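Local coordinates for pyoverdine biosynthesis protein PvcB (Pseudomonas aeruginosa, PDB 4YLM) that catalyses the iron- and 2-oxoglutarate-dependent oxidation of tyrosine isonitrile on the biosynthetic pathway to paerucumarin, at residues Glu185-Arg189 with Arg190-Ile194; Arg224-Leu227 with Leu228-Arg232; Cys234-Pro238 with Gln239-Ala243. All blocks are in the same frame, centred on the assembly; numbering follows the deposited sequence.

Contact 1: residues Glu185-Arg189 with Arg190-Ile194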
loop_
_atom_site.group_PDB
_atom_site.type_symbol
_atom_site.label_atom_id
_atom_site.label_comp_id
_atom_site.label_asym_id
_atom_site.label_seq_id
_atom_site.Cartn_x
_atom_site.Cartn_y
_atom_site.Cartn_z
ATOM N N GLU A 185 16.276 22.503 3.482
ATOM C CA GLU A 185 15.499 22.345 2.257
ATOM C C GLU A 185 14.098 21.843 2.582
ATOM O O GLU A 185 13.785 21.563 3.738
ATOM C CB GLU A 185 16.183 21.346 1.314
ATOM C CG GLU A 185 17.009 21.971 0.200
ATOM C CD GLU A 185 16.146 22.601 -0.876
ATOM O OE1 GLU A 185 16.674 22.850 -1.977
ATOM O OE2 GLU A 185 14.944 22.854 -0.621
ATOM N N ARG A 186 13.258 21.739 1.559
ATOM C CA ARG A 186 12.011 21.003 1.676
ATOM C C ARG A 186 12.172 19.700 0.901
ATOM O O ARG A 186 12.875 19.652 -0.118
ATOM C CB ARG A 186 10.840 21.818 1.121
ATOM C CG ARG A 186 10.926 22.099 -0.364
ATOM C CD ARG A 186 9.771 22.984 -0.788
ATOM N NE ARG A 186 9.715 23.201 -2.231
ATOM C CZ ARG A 186 9.745 24.403 -2.807
ATOM N NH1 ARG A 186 9.845 25.500 -2.063
ATOM N NH2 ARG A 186 9.675 24.510 -4.130
ATOM N N HIS A 187 11.560 18.632 1.392
ATOM C CA HIS A 187 11.596 17.389 0.638
ATOM C C HIS A 187 11.026 17.687 -0.740
ATOM O O HIS A 187 9.968 18.319 -0.858
ATOM C CB HIS A 187 10.783 16.303 1.337
ATOM C CG HIS A 187 10.889 14.964 0.680
ATOM N ND1 HIS A 187 10.230 14.660 -0.493
ATOM C CD2 HIS A 187 11.592 13.858 1.016
ATOM C CE1 HIS A 187 10.504 13.417 -0.838
ATOM N NE2 HIS A 187 11.323 12.902 0.063
ATOM N N PRO A 188 11.731 17.258 -1.792
ATOM C CA PRO A 188 11.376 17.675 -3.156
ATOM C C PRO A 188 10.081 17.068 -3.704
ATOM O O PRO A 188 9.628 17.499 -4.762
ATOM C CB PRO A 188 12.593 17.233 -3.990
ATOM C CG PRO A 188 13.183 16.080 -3.201
ATOM C CD PRO A 188 12.980 16.474 -1.751
ATOM N N ARG A 189 9.487 16.101 -3.010
ATOM C CA ARG A 189 8.185 15.583 -3.433
ATOM C C ARG A 189 7.137 15.759 -2.343
ATOM O O ARG A 189 5.974 16.002 -2.635
ATOM C CB ARG A 189 8.282 14.100 -3.832
ATOM C CG ARG A 189 9.006 13.881 -5.158
ATOM C CD ARG A 189 8.181 14.510 -6.287
ATOM N NE ARG A 189 8.994 14.850 -7.453
ATOM C CZ ARG A 189 9.315 13.979 -8.400
ATOM N NH1 ARG A 189 8.882 12.732 -8.303
ATOM N NH2 ARG A 189 10.057 14.355 -9.442
ATOM N N ARG A 190 7.566 15.669 -1.088
ATOM C CA ARG A 190 6.628 15.516 0.018
ATOM C C ARG A 190 6.650 16.679 1.001
ATOM O O ARG A 190 5.970 16.645 2.027
ATOM C CB ARG A 190 6.884 14.183 0.728
ATOM C CG ARG A 190 6.575 12.965 -0.151
ATOM C CD ARG A 190 6.719 11.685 0.660
ATOM N NE ARG A 190 8.112 11.303 0.884
ATOM C CZ ARG A 190 8.557 10.731 1.996
ATOM N NH1 ARG A 190 7.726 10.526 3.010
ATOM N NH2 ARG A 190 9.832 10.362 2.104
ATOM N N GLU A 191 7.450 17.697 0.680
ATOM C CA GLU A 191 7.380 19.014 1.327
ATOM C C GLU A 191 7.987 19.186 2.716
ATOM O O GLU A 191 8.318 20.310 3.095
ATOM C CB GLU A 191 5.942 19.557 1.333
ATOM C CG GLU A 191 5.469 20.015 -0.026
ATOM C CD GLU A 191 6.246 21.233 -0.508
ATOM O OE1 GLU A 191 6.271 22.259 0.213
ATOM O OE2 GLU A 191 6.849 21.149 -1.598
ATOM N N PHE A 192 8.140 18.112 3.484
ATOM C CA PHE A 192 8.581 18.295 4.872
ATOM C C PHE A 192 10.025 18.783 4.951
ATOM O O PHE A 192 10.804 18.554 4.031
ATOM C CB PHE A 192 8.373 17.027 5.705
ATOM C CG PHE A 192 9.099 15.812 5.173
ATOM C CD1 PHE A 192 10.389 15.527 5.582
ATOM C CD2 PHE A 192 8.473 14.948 4.280
ATOM C CE1 PHE A 192 11.061 14.392 5.103
ATOM C CE2 PHE A 192 9.124 13.824 3.793
ATOM C CZ PHE A 192 10.420 13.539 4.210
ATOM N N PRO A 193 10.380 19.476 6.047
ATOM C CA PRO A 193 11.743 20.006 6.191
ATOM C C PRO A 193 12.822 18.932 6.256
ATOM O O PRO A 193 12.701 17.944 6.991
ATOM C CB PRO A 193 11.684 20.782 7.522
ATOM C CG PRO A 193 10.247 21.179 7.653
ATOM C CD PRO A 193 9.474 19.997 7.091
ATOM N N ILE A 194 13.871 19.125 5.464
ATOM C CA ILE A 194 15.027 18.239 5.482
ATOM C C ILE A 194 16.296 19.097 5.472
ATOM O O ILE A 194 16.222 20.317 5.340
ATOM C CB ILE A 194 15.065 17.344 4.228
ATOM C CG1 ILE A 194 15.046 18.218 2.965
ATOM C CG2 ILE A 194 13.891 16.307 4.233
ATOM C CD1 ILE A 194 15.404 17.442 1.662
HETATM O O HOH W 1 11.585 10.147 -0.211
HETATM O O HOH W 2 8.170 19.263 -2.804
#
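Two backbone N-H groups converge on the ring nitrogen ND1 of His187, that of Arg190 from 2.9 Å and that of Arg189 from 3.0 Å. Both donors lie tilted from the imidazole plane, and ND1 accepts from both, so a neutral ring would probably carry its proton on NE2. The ring reaches back over the turn because CG stands anti to the backbone N (chi1 -174°). NE2 lies 2.8 Å from the O of a water that accepts from Arg190 NH2, while NH1 of Arg190 bonds Arg53 O. The backbone closes the turn twice more: His187 N donates to Phe192 O at 2.7 Å, and Glu191 N donates to His187 O. A second water bonds both to Glu191 OE2 and to His187 O. Arg186 NE stands 3.6 Å from Glu191 OE2, a salt bridge of charges alone, since the oxygen lies well out of the guanidinium plane. His187 CB sits over the centre of the Phe192 ring, 3.9 Å from its centroid, in a CH-pi contact. The turn joins strands 184-186 and 193-195 into a two-stranded antiparallel beta hairpin, with Glu185 and Ile194 as its hydrogen-bonded pair. Helix 146-152 packs against Phe192, Pro193 and Ile194, strand 272-286 covers Pro188 and Arg189, and Ser71 and Arg74 of the second subunit hold the Glu191 carboxylate.

Contact 2: residues Arg224-Leu227 with Leu228-Arg232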
loop_
_atom_site.group_PDB
_atom_site.type_symbol
_atom_site.label_atom_id
_atom_site.label_comp_id
_atom_site.label_asym_id
_atom_site.label_seq_id
_atom_site.Cartn_x
_atom_site.Cartn_y
_atom_site.Cartn_z
ATOM N N ARG A 224 31.341 30.174 9.748
ATOM C CA ARG A 224 31.551 28.873 9.118
ATOM C C ARG A 224 31.817 27.790 10.156
ATOM O O ARG A 224 31.217 26.714 10.122
ATOM C CB ARG A 224 32.721 28.924 8.136
ATOM C CG ARG A 224 33.134 27.548 7.613
ATOM C CD ARG A 224 34.512 27.578 6.959
ATOM N NE ARG A 224 34.888 26.271 6.422
ATOM C CZ ARG A 224 34.595 25.862 5.191
ATOM N NH1 ARG A 224 33.918 26.658 4.368
ATOM N NH2 ARG A 224 34.971 24.659 4.784
ATOM N N GLY A 225 32.733 28.075 11.073
ATOM C CA GLY A 225 33.107 27.115 12.092
ATOM C C GLY A 225 31.922 26.642 12.914
ATOM O O GLY A 225 31.837 25.469 13.275
ATOM N N GLU A 226 30.998 27.552 13.204
ATOM C CA GLU A 226 29.858 27.220 14.045
ATOM C C GLU A 226 28.765 26.477 13.272
ATOM O O GLU A 226 28.047 25.653 13.836
ATOM C CB GLU A 226 29.280 28.471 14.704
ATOM C CG GLU A 226 28.141 28.169 15.678
ATOM C CD GLU A 226 28.477 27.031 16.643
ATOM O OE1 GLU A 226 29.648 26.936 17.084
ATOM O OE2 GLU A 226 27.572 26.225 16.955
ATOM N N LEU A 227 28.632 26.792 11.988
ATOM C CA LEU A 227 27.701 26.081 11.133
ATOM C C LEU A 227 28.089 24.611 11.135
ATOM O O LEU A 227 27.267 23.739 11.435
ATOM C CB LEU A 227 27.746 26.641 9.709
ATOM C CG LEU A 227 26.887 25.913 8.666
ATOM C CD1 LEU A 227 25.403 26.034 9.014
ATOM C CD2 LEU A 227 27.161 26.439 7.261
ATOM N N LEU A 228 29.357 24.346 10.824
ATOM C CA LEU A 228 29.845 22.976 10.724
ATOM C C LEU A 228 29.738 22.216 12.036
ATOM O O LEU A 228 29.365 21.043 12.048
ATOM C CB LEU A 228 31.290 22.937 10.220
ATOM C CG LEU A 228 31.550 23.492 8.820
ATOM C CD1 LEU A 228 32.982 23.164 8.390
ATOM C CD2 LEU A 228 30.544 22.936 7.815
ATOM N N ALA A 229 30.076 22.878 13.137
ATOM C CA ALA A 229 30.063 22.230 14.439
ATOM C C ALA A 229 28.643 21.823 14.839
ATOM O O ALA A 229 28.435 20.750 15.391
ATOM C CB ALA A 229 30.661 23.146 15.499
ATOM N N SER A 230 27.693 22.710 14.583
ATOM C CA SER A 230 26.321 22.515 15.009
ATOM C C SER A 230 25.639 21.477 14.122
ATOM O O SER A 230 24.908 20.634 14.612
ATOM C CB SER A 230 25.556 23.835 14.965
ATOM O OG SER A 230 25.505 24.346 13.646
ATOM N N LEU A 231 25.897 21.541 12.821
ATOM C CA LEU A 231 25.387 20.532 11.903
ATOM C C LEU A 231 25.907 19.159 12.300
ATOM O O LEU A 231 25.134 18.198 12.393
ATOM C CB LEU A 231 25.746 20.881 10.459
ATOM C CG LEU A 231 24.816 21.919 9.822
ATOM C CD1 LEU A 231 25.421 22.500 8.539
ATOM C CD2 LEU A 231 23.430 21.320 9.553
ATOM N N ARG A 232 27.206 19.071 12.583
ATOM C CA ARG A 232 27.804 17.800 12.982
ATOM C C ARG A 232 27.249 17.293 14.310
ATOM O O ARG A 232 27.015 16.095 14.468
ATOM C CB ARG A 232 29.333 17.890 13.053
ATOM C CG ARG A 232 30.030 17.818 11.703
ATOM C CD ARG A 232 31.522 18.221 11.799
ATOM N NE ARG A 232 32.206 18.067 10.515
ATOM C CZ ARG A 232 33.247 18.796 10.117
ATOM N NH1 ARG A 232 33.745 19.747 10.902
ATOM N NH2 ARG A 232 33.789 18.576 8.923
#
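Leu227 and Leu231, one helical turn apart, lie side by side and point the same way, their CD1 methyls meeting at 3.6 Å. Leu227 has CG anti to its own N (chi1 176°) whereas in Leu231 CG lies beside the N (chi1 -81°), and these different rotations leave the two branched ends in contact. Leu231 N donates to Leu227 O at 2.9 Å, nearly along the C=O axis. Next to this buried edge stands Ser230. Its OG, between the backbone N and the carbonyl carbon (chi1 62°), is 2.9 Å from both Glu226 O and Leu227 O; its single proton could go to either. The buried hydroxyl thus has polar partners in its own helix and in Trp161, whose NE1 bonds it. The exposed side is much looser: Gly225 brings no side chain, Ala229 presents a single methyl, with CB 3.4 Å from Gly225 O, and Glu226 OE2 stays 3.7 Å from Ser230 CB. On a partly exposed flank against Tyr216, Leu228 CD1 only brushes Arg224 NE at 4.1 Å, and the Arg224 guanidinium bonds Phe214 O. Backbone bonds and leucine pair follow the i to i+4 spacing of an amphipathic alpha-helix. The inner face of helix 224-235 rests on helix 155-163 through Trp161, with Tyr216 of strand 215-217 packing against Leu227 and Leu228, and the loop residue Phe197 against Leu228 and Leu231.

Contact 3: residues Cys234-Pro238 with Gln239-Ala243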
loop_
_atom_site.group_PDB
_atom_site.type_symbol
_atom_site.label_atom_id
_atom_site.label_comp_id
_atom_site.label_asym_id
_atom_site.label_seq_id
_atom_site.Cartn_x
_atom_site.Cartn_y
_atom_site.Cartn_z
ATOM N N CYS A 234 24.341 17.653 15.516
ATOM C CA CYS A 234 22.965 17.183 15.381
ATOM C C CYS A 234 22.860 15.966 14.456
ATOM O O CYS A 234 22.118 15.032 14.740
ATOM C CB CYS A 234 22.057 18.320 14.915
ATOM S SG CYS A 234 21.839 19.640 16.162
ATOM N N LEU A 235 23.624 15.972 13.368
ATOM C CA LEU A 235 23.615 14.856 12.432
ATOM C C LEU A 235 24.266 13.607 13.005
ATOM O O LEU A 235 23.850 12.492 12.678
ATOM C CB LEU A 235 24.262 15.254 11.104
ATOM C CG LEU A 235 23.483 16.269 10.272
ATOM C CD1 LEU A 235 24.394 16.884 9.200
ATOM C CD2 LEU A 235 22.234 15.595 9.650
ATOM N N TYR A 236 25.271 13.771 13.869
ATOM C CA TYR A 236 25.932 12.601 14.451
ATOM C C TYR A 236 25.386 12.220 15.826
ATOM O O TYR A 236 25.857 11.274 16.451
ATOM C CB TYR A 236 27.458 12.779 14.508
ATOM C CG TYR A 236 28.140 12.684 13.158
ATOM C CD1 TYR A 236 28.503 11.449 12.624
ATOM C CD2 TYR A 236 28.416 13.827 12.416
ATOM C CE1 TYR A 236 29.138 11.356 11.379
ATOM C CE2 TYR A 236 29.042 13.749 11.183
ATOM C CZ TYR A 236 29.403 12.514 10.668
ATOM O OH TYR A 236 30.032 12.450 9.445
ATOM N N HIS A 237 24.390 12.956 16.286
ATOM C CA HIS A 237 23.715 12.655 17.542
ATOM C C HIS A 237 23.032 11.275 17.483
ATOM O O HIS A 237 22.497 10.875 16.441
ATOM C CB HIS A 237 22.694 13.755 17.820
ATOM C CG HIS A 237 22.114 13.720 19.197
ATOM N ND1 HIS A 237 21.235 12.744 19.613
ATOM C CD2 HIS A 237 22.270 14.560 20.250
ATOM C CE1 HIS A 237 20.878 12.977 20.865
ATOM N NE2 HIS A 237 21.496 14.071 21.277
ATOM N N PRO A 238 23.058 10.535 18.600
ATOM C CA PRO A 238 22.453 9.196 18.654
ATOM C C PRO A 238 20.970 9.155 18.252
ATOM O O PRO A 238 20.507 8.100 17.813
ATOM C CB PRO A 238 22.625 8.796 20.126
ATOM C CG PRO A 238 23.854 9.554 20.571
ATOM C CD PRO A 238 23.822 10.858 19.822
ATOM N N GLN A 239 20.242 10.255 18.413
ATOM C CA GLN A 239 18.845 10.315 17.978
ATOM C C GLN A 239 18.722 10.385 16.452
ATOM O O GLN A 239 17.678 10.050 15.899
ATOM C CB GLN A 239 18.114 11.517 18.603
ATOM C CG GLN A 239 17.813 11.397 20.102
ATOM C CD GLN A 239 17.033 12.597 20.672
ATOM O OE1 GLN A 239 16.513 13.443 19.935
ATOM N NE2 GLN A 239 16.948 12.661 21.998
ATOM N N ALA A 240 19.787 10.819 15.778
ATOM C CA ALA A 240 19.715 11.131 14.357
ATOM C C ALA A 240 20.599 10.259 13.467
ATOM O O ALA A 240 20.497 10.324 12.245
ATOM C CB ALA A 240 20.038 12.607 14.119
ATOM N N HIS A 241 21.433 9.427 14.080
ATOM C CA HIS A 241 22.536 8.783 13.378
ATOM C C HIS A 241 22.526 7.286 13.632
ATOM O O HIS A 241 22.301 6.846 14.757
ATOM C CB HIS A 241 23.864 9.382 13.867
ATOM C CG HIS A 241 25.073 8.923 13.102
ATOM N ND1 HIS A 241 25.335 9.325 11.808
ATOM C CD2 HIS A 241 26.114 8.139 13.467
ATOM C CE1 HIS A 241 26.483 8.804 11.407
ATOM N NE2 HIS A 241 26.969 8.065 12.389
ATOM N N TYR A 242 22.771 6.507 12.582
ATOM C CA TYR A 242 22.845 5.053 12.684
ATOM C C TYR A 242 24.036 4.524 11.884
ATOM O O TYR A 242 24.222 4.876 10.716
ATOM C CB TYR A 242 21.538 4.421 12.164
ATOM C CG TYR A 242 21.607 2.920 11.979
ATOM C CD1 TYR A 242 21.489 2.065 13.064
ATOM C CD2 TYR A 242 21.779 2.357 10.716
ATOM C CE1 TYR A 242 21.556 0.688 12.907
ATOM C CE2 TYR A 242 21.842 0.971 10.544
ATOM C CZ TYR A 242 21.730 0.148 11.643
ATOM O OH TYR A 242 21.795 -1.219 11.499
ATOM N N ALA A 243 24.836 3.667 12.509
ATOM C CA ALA A 243 25.970 3.056 11.832
ATOM C C ALA A 243 25.672 1.579 11.622
ATOM O O ALA A 243 25.423 0.846 12.584
ATOM C CB ALA A 243 27.259 3.255 12.656
#
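His237 accepts two hydrogen bonds across the turn. Its ND1 accepts the backbone N-H of Gln239 at 2.9 Å, an almost straight bond (172° at the hydrogen) lying in the imidazole plane, and its carbonyl O accepts from Ala240 N at 2.8 Å, the donor standing well above the carbonyl plane. With CG anti to the backbone N (chi1 -169°), the ring presents its ND1 edge to Gln239 N, and Pro238 CD covers part of one ring face. Further out, the extended Gln239 chain runs alongside the imidazole, CG 3.5 Å from His237 CE1, with amide and ring planes steeply inclined. Ala240 turns its methyl to the helix end, CB 3.3 Å from Cys234 O. The His241 ring lies alongside that of Tyr236: Tyr236 CD1 lies over one imidazole face, 3.5 Å from His241 CE1, the rings oblique with planes 49° apart. The outer ends of this pair are tied elsewhere, Tyr236 OH to Glu199 and His241 ND1 to Ser144, whose OG also bonds Leu235 O. The turn thus takes the chain from helix 224-235 into strand 241-244, which pairs with strand 141-145. Since ND1 of His237 receives an N-H, it must carry a lone pair, so in a neutral ring the proton would sit on NE2. The aromatic pair and the serine probably fix the orientation of His241, whose side chain is about 8 Å from that of His261, assigned as an iron ligand.

The three contacts follow one another along the chain. Contacts 2 and 3 adjoin in sequence and share helix 224-235: contact 2 lies within the helix and contact 3 at its C-terminal end, their centres 15 Å apart. Glu199 links them, by a salt bridge to Arg232 and a hydrogen bond to Tyr236 OH. Contact 1 stands apart, its centre 22 Å from that of contact 2 and 20 Å from that of contact 3, with nearest atoms about 8 Å away in each case. Helix 146-152 packs against both contacts 1 and 3. Contact 3 alone approaches the iron site: Tyr236 is about 8 Å from the assigned iron ligand His112, side chain to side chain, and a glycerol, probably from the crystallisation liquor, lies about 4 Å from the His241 side chain.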